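PDB 5HX0: sialidase domain-containing protein from Dyadobacter fermentans, which is of unknown function but has the six-bladed beta-propeller fold of non-viral sialidases and carries BNR-type sequence repeats, consistent with a role in handling carbohydrates. Local coordinates for residues V99-K104 with T108-P113; G135-A140 with K180-P185. One frame throughout, in Å; residues are numbered along the deposited sequence.

Contact 1: V99-K104 with T108-P113; sequences VSVKSK and TWTPEP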
loop_
_atom_site.group_PDB
_atom_site.type_symbol
_atom_site.label_atom_id
_atom_site.label_comp_id
_atom_site.label_asym_id
_atom_site.label_seq_id
_atom_site.Cartn_x
_atom_site.Cartn_y
_atom_site.Cartn_z
ATOM N N VAL A 99 3.545 -7.202 -5.048
ATOM C CA VAL A 99 4.312 -7.896 -4.014
ATOM C C VAL A 99 5.188 -8.962 -4.663
ATOM O O VAL A 99 5.056 -9.273 -5.849
ATOM C CB VAL A 99 3.392 -8.527 -2.937
ATOM C CG1 VAL A 99 2.514 -7.458 -2.275
ATOM C CG2 VAL A 99 2.532 -9.600 -3.529
ATOM N N SER A 100 6.076 -9.553 -3.860
ATOM C CA SER A 100 6.969 -10.588 -4.371
ATOM C C SER A 100 7.182 -11.698 -3.353
ATOM O O SER A 100 7.090 -11.480 -2.140
ATOM C CB SER A 100 8.353 -10.015 -4.752
ATOM O OG SER A 100 9.004 -9.545 -3.584
ATOM N N VAL A 101 7.507 -12.891 -3.867
ATOM C CA VAL A 101 8.082 -13.965 -3.068
ATOM C C VAL A 101 9.356 -14.394 -3.777
ATOM O O VAL A 101 9.578 -14.062 -4.946
ATOM C CB VAL A 101 7.126 -15.172 -2.852
ATOM C CG1 VAL A 101 5.940 -14.770 -1.918
ATOM C CG2 VAL A 101 6.607 -15.694 -4.186
ATOM N N LYS A 102 10.219 -15.109 -3.040
ATOM C CA LYS A 102 11.578 -15.412 -3.499
ATOM C C LYS A 102 11.914 -16.881 -3.267
ATOM O O LYS A 102 11.337 -17.543 -2.399
ATOM C CB LYS A 102 12.619 -14.536 -2.769
ATOM C CG LYS A 102 12.433 -13.047 -3.017
ATOM C CD LYS A 102 13.363 -12.195 -2.132
ATOM C CE LYS A 102 13.350 -10.737 -2.649
ATOM N NZ LYS A 102 13.992 -9.717 -1.760
ATOM N N SER A 103 12.883 -17.375 -4.044
ATOM C CA SER A 103 13.273 -18.783 -4.006
ATOM C C SER A 103 14.725 -18.914 -4.439
ATOM O O SER A 103 15.215 -18.132 -5.255
ATOM C CB SER A 103 12.381 -19.635 -4.932
ATOM O OG SER A 103 12.792 -21.003 -4.943
ATOM N N LYS A 104 15.414 -19.904 -3.879
ATOM C CA LYS A 104 16.724 -20.286 -4.386
ATOM C C LYS A 104 16.652 -21.377 -5.439
ATOM O O LYS A 104 17.625 -21.583 -6.164
ATOM C CB LYS A 104 17.626 -20.777 -3.256
ATOM C CG LYS A 104 17.991 -19.705 -2.256
ATOM C CD LYS A 104 18.608 -20.303 -1.002
ATOM C CE LYS A 104 18.611 -19.302 0.156
ATOM N NZ LYS A 104 17.238 -19.056 0.696
ATOM N N THR A 108 11.037 -24.112 -3.311
ATOM C CA THR A 108 10.815 -23.592 -1.969
ATOM C C THR A 108 10.703 -22.073 -2.029
ATOM O O THR A 108 11.635 -21.407 -2.478
ATOM C CB THR A 108 11.990 -24.013 -1.085
ATOM O OG1 THR A 108 12.035 -25.443 -1.085
ATOM C CG2 THR A 108 11.808 -23.500 0.342
ATOM N N TRP A 109 9.586 -21.525 -1.549
ATOM C CA TRP A 109 9.320 -20.099 -1.685
ATOM C C TRP A 109 9.132 -19.446 -0.324
ATOM O O TRP A 109 8.560 -20.045 0.587
ATOM C CB TRP A 109 8.080 -19.869 -2.550
ATOM C CG TRP A 109 8.352 -20.301 -3.949
ATOM C CD1 TRP A 109 8.242 -21.559 -4.453
ATOM C CD2 TRP A 109 8.848 -19.479 -5.002
ATOM N NE1 TRP A 109 8.614 -21.563 -5.772
ATOM C CE2 TRP A 109 8.998 -20.297 -6.133
ATOM C CE3 TRP A 109 9.153 -18.115 -5.105
ATOM C CZ2 TRP A 109 9.447 -19.804 -7.365
ATOM C CZ3 TRP A 109 9.607 -17.628 -6.323
ATOM C CH2 TRP A 109 9.751 -18.469 -7.435
ATOM N N THR A 110 9.581 -18.193 -0.210
ATOM C CA THR A 110 9.342 -17.436 1.020
ATOM C C THR A 110 7.839 -17.332 1.280
ATOM O O THR A 110 7.060 -17.091 0.344
ATOM C CB THR A 110 9.956 -16.040 0.934
ATOM O OG1 THR A 110 9.493 -15.391 -0.261
ATOM C CG2 THR A 110 11.486 -16.130 0.923
ATOM N N PRO A 111 7.387 -17.526 2.545
ATOM C CA PRO A 111 5.942 -17.576 2.813
ATOM C C PRO A 111 5.255 -16.223 2.869
ATOM O O PRO A 111 4.062 -16.150 2.573
ATOM C CB PRO A 111 5.860 -18.284 4.184
ATOM C CG PRO A 111 7.182 -17.993 4.834
ATOM C CD PRO A 111 8.188 -17.987 3.700
ATOM N N GLU A 112 5.965 -15.155 3.268
ATOM C CA GLU A 112 5.339 -13.844 3.453
ATOM C C GLU A 112 5.763 -12.894 2.336
ATOM O O GLU A 112 6.950 -12.547 2.256
ATOM C CB GLU A 112 5.730 -13.258 4.817
ATOM C CG GLU A 112 4.965 -12.011 5.180
ATOM C CD GLU A 112 3.497 -12.306 5.469
ATOM O OE1 GLU A 112 3.166 -13.467 5.823
ATOM O OE2 GLU A 112 2.674 -11.375 5.339
ATOM N N PRO A 113 4.856 -12.453 1.460
ATOM C CA PRO A 113 5.260 -11.582 0.353
ATOM C C PRO A 113 5.811 -10.253 0.839
ATOM O O PRO A 113 5.312 -9.674 1.806
ATOM C CB PRO A 113 3.966 -11.389 -0.435
ATOM C CG PRO A 113 3.141 -12.637 -0.102
ATOM C CD PRO A 113 3.448 -12.884 1.337
HETATM O O HOH W 1 14.504 -21.294 -1.630
#
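The indole of Trp109 is laid flat against Ser103. On one face, Ser103 CB stands 3.4 Å from the centroid of the six-membered ring and only 7° off its normal, a CH-pi contact. Val101 C lies at the ring edge, in plane, while Val101 CG2 approaches Trp109 CE3 obliquely at 3.6 Å. Ile71 of the same blade and Ile50 on strand 42-51 of the adjacent one also touch this indole, so the ring lies where two blades meet.

The hydroxyl of Ser103 faces the turn. With chi1 at 178°, opposite the backbone N, OG gives its proton to Thr108 O at 2.8 Å from well above the carbonyl plane, and it also bonds the backbone N of Asp105 and of Gly106. Thr108 O has a second donor in water 1, which in turn accepts from Lys104 N. Asp105 OD1 closes the turn from within by taking Thr108 N.

Further along, the pairing with the strand is part backbone, part side chain. Thr110 N binds Lys102 O at 2.9 Å, almost in line with the carbonyl, and Thr110 OG1 accepts from Lys102 N at 2.9 Å. The hydroxyl, set between the backbone N and carbonyl carbon of Thr110, thus does what a strand carbonyl would. The ammonium of Lys102 forms a salt bridge with Glu114. At the far end Pro113 CB rests on Val99 CB at 3.8 Å, and Pro113 CA comes to 3.1 Å from Ser100 O.

Ser103, Asp105, Gly106, Thr108 and Trp109 read as a slightly shortened Asp-box, the turn that joins the third and fourth strands of a blade in sialidase-type beta-propellers.

Contact 2: G135-A140 with K180-P185; sequences GTILCA and KSWQGP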
loop_
_atom_site.group_PDB
_atom_site.type_symbol
_atom_site.label_atom_id
_atom_site.label_comp_id
_atom_site.label_asym_id
_atom_site.label_seq_id
_atom_site.Cartn_x
_atom_site.Cartn_y
_atom_site.Cartn_z
ATOM N N GLY A 135 22.000 -5.888 -14.243
ATOM C CA GLY A 135 21.378 -6.134 -12.963
ATOM C C GLY A 135 20.259 -5.186 -12.602
ATOM O O GLY A 135 19.519 -5.470 -11.650
ATOM N N THR A 136 20.113 -4.069 -13.324
ATOM C CA THR A 136 18.951 -3.200 -13.146
ATOM C C THR A 136 17.657 -3.989 -13.309
ATOM O O THR A 136 17.553 -4.857 -14.180
ATOM C CB THR A 136 18.998 -2.077 -14.178
ATOM O OG1 THR A 136 20.217 -1.335 -14.008
ATOM C CG2 THR A 136 17.792 -1.147 -14.036
ATOM N N ILE A 137 16.656 -3.685 -12.484
ATOM C CA ILE A 137 15.341 -4.317 -12.619
ATOM C C ILE A 137 14.297 -3.241 -12.851
ATOM O O ILE A 137 14.232 -2.263 -12.098
ATOM C CB ILE A 137 14.972 -5.167 -11.391
ATOM C CG1 ILE A 137 16.019 -6.263 -11.154
ATOM C CG2 ILE A 137 13.554 -5.790 -11.564
ATOM C CD1 ILE A 137 15.923 -6.901 -9.756
ATOM N N LEU A 138 13.497 -3.419 -13.901
ATOM C CA LEU A 138 12.326 -2.595 -14.167
ATOM C C LEU A 138 11.086 -3.385 -13.781
ATOM O O LEU A 138 11.023 -4.591 -14.028
ATOM C CB LEU A 138 12.232 -2.220 -15.641
ATOM C CG LEU A 138 13.435 -1.529 -16.290
ATOM C CD1 LEU A 138 13.156 -1.290 -17.768
ATOM C CD2 LEU A 138 13.667 -0.216 -15.596
ATOM N N CYS A 139 10.100 -2.706 -13.189
ATOM C CA CYS A 139 8.825 -3.340 -12.845
ATOM C C CYS A 139 7.706 -2.458 -13.397
ATOM O O CYS A 139 7.350 -1.446 -12.791
ATOM C CB CYS A 139 8.687 -3.547 -11.332
ATOM S SG CYS A 139 7.138 -4.369 -10.878
ATOM N N ALA A 140 7.156 -2.845 -14.545
ATOM C CA ALA A 140 6.068 -2.098 -15.159
ATOM C C ALA A 140 4.742 -2.473 -14.512
ATOM O O ALA A 140 4.529 -3.615 -14.077
ATOM C CB ALA A 140 6.009 -2.373 -16.663
ATOM N N LYS A 180 16.143 -4.419 -3.608
ATOM C CA LYS A 180 16.065 -4.036 -2.204
ATOM C C LYS A 180 15.200 -2.793 -2.033
ATOM O O LYS A 180 14.432 -2.687 -1.068
ATOM C CB LYS A 180 17.471 -3.811 -1.658
ATOM C CG LYS A 180 17.559 -3.712 -0.139
ATOM C CD LYS A 180 18.976 -3.310 0.283
ATOM C CE LYS A 180 19.099 -3.048 1.787
ATOM N NZ LYS A 180 19.002 -4.287 2.617
ATOM N N SER A 181 15.307 -1.847 -2.962
ATOM C CA SER A 181 14.472 -0.660 -2.942
ATOM C C SER A 181 14.091 -0.308 -4.367
ATOM O O SER A 181 14.777 -0.670 -5.323
ATOM C CB SER A 181 15.173 0.532 -2.277
ATOM O OG SER A 181 16.182 1.060 -3.107
ATOM N N TRP A 182 12.990 0.431 -4.494
ATOM C CA TRP A 182 12.417 0.768 -5.793
ATOM C C TRP A 182 12.260 2.271 -5.876
ATOM O O TRP A 182 11.744 2.897 -4.944
ATOM C CB TRP A 182 11.061 0.070 -5.976
ATOM C CG TRP A 182 11.171 -1.413 -5.890
ATOM C CD1 TRP A 182 11.067 -2.189 -4.766
ATOM C CD2 TRP A 182 11.435 -2.310 -6.972
ATOM N NE1 TRP A 182 11.239 -3.513 -5.088
ATOM C CE2 TRP A 182 11.464 -3.615 -6.436
ATOM C CE3 TRP A 182 11.640 -2.136 -8.346
ATOM C CZ2 TRP A 182 11.687 -4.738 -7.218
ATOM C CZ3 TRP A 182 11.860 -3.265 -9.124
ATOM C CH2 TRP A 182 11.883 -4.540 -8.558
ATOM N N GLN A 183 12.713 2.849 -6.977
ATOM C CA GLN A 183 12.569 4.271 -7.201
ATOM C C GLN A 183 11.506 4.496 -8.268
ATOM O O GLN A 183 11.202 3.608 -9.069
ATOM C CB GLN A 183 13.908 4.889 -7.609
ATOM C CG GLN A 183 14.878 5.010 -6.411
ATOM C CD GLN A 183 15.420 3.660 -5.950
ATOM O OE1 GLN A 183 15.941 2.903 -6.754
ATOM N NE2 GLN A 183 15.294 3.359 -4.647
ATOM N N GLY A 184 10.921 5.678 -8.255
ATOM C CA GLY A 184 9.813 5.952 -9.146
ATOM C C GLY A 184 8.564 6.195 -8.326
ATOM O O GLY A 184 8.674 6.458 -7.136
ATOM N N PRO A 185 7.374 6.127 -8.949
ATOM C CA PRO A 185 7.160 5.675 -10.328
ATOM C C PRO A 185 7.637 6.651 -11.383
ATOM O O PRO A 185 7.610 7.877 -11.171
ATOM C CB PRO A 185 5.641 5.531 -10.416
ATOM C CG PRO A 185 5.118 6.586 -9.461
ATOM C CD PRO A 185 6.130 6.636 -8.328
#
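Next to Trp182, the residue that reaches across to Ile137 and Cys139, Ser181 is held at two points: its OG bonds Asp177 OD2, and its carbonyl O takes a bond from Ser175 OG. Ser175, Asp177, Ser181 and Trp182 belong to an Asp-box, here the turn leading from strand 165-175 into strand 183-186 of a propeller blade, and the bonds hold Ser181, and with it the turn from which the tryptophan departs.

No hydrogen bond links the two segments directly. Strand 165-175 runs between them, its backbone bonded to Ile137 and Cys139 on one flank and to Gln183 on the other, and the tryptophan spans that strand on one face of the sheet, touching Ser175 on the way. The CA atoms of Cys139 and Trp182 are 8.9 Å apart, a gap that the long tryptophan side chain crosses. With CG anti to the carbonyl carbon (chi1 -59°) and the ring turned about square to the CA-CB-CG plane (chi2 90°), the benzo end of the indole is pushed forward to the other segment.

There Ile137 offers its CG2 methyl at the rim of the ring, near its plane, 3.7 Å from Trp182 CH2. Cys139 CB meets the neighbouring corner at an oblique angle, 3.9 Å from Trp182 CZ3. Leu129 of strand 123-131 touches both Ile137 and Cys139, and Ile116, from the blade before, packs on the tryptophan, so the indole sits where two blades adjoin.

The thiol plays little part in the touch: chi1 of -178° turns Cys139 SG away from the backbone N, and it stays 5.2 Å from Trp182 CZ3, while the CB methylene makes the contact.

Overall arrangement
Running from the N terminus, the chain builds the sheet of strands 56-65, 71-79, 97-103 and 114-117, and contact 1 closes the short turn between the last two. The chain then crosses to the next sheet, where contact 2 joins 135-140 to 180-185 across a loop that includes the helix 149-154 and strand 165-175. The two contacts follow in series, neither enclosing the other, and their centres lie about 18 Å apart. Both probably involve an Asp-box turn, the first in shortened form, one in each of two successive blades. Ile116 connects them indirectly: it touches Ser100 within its own blade and Trp182 of the following one.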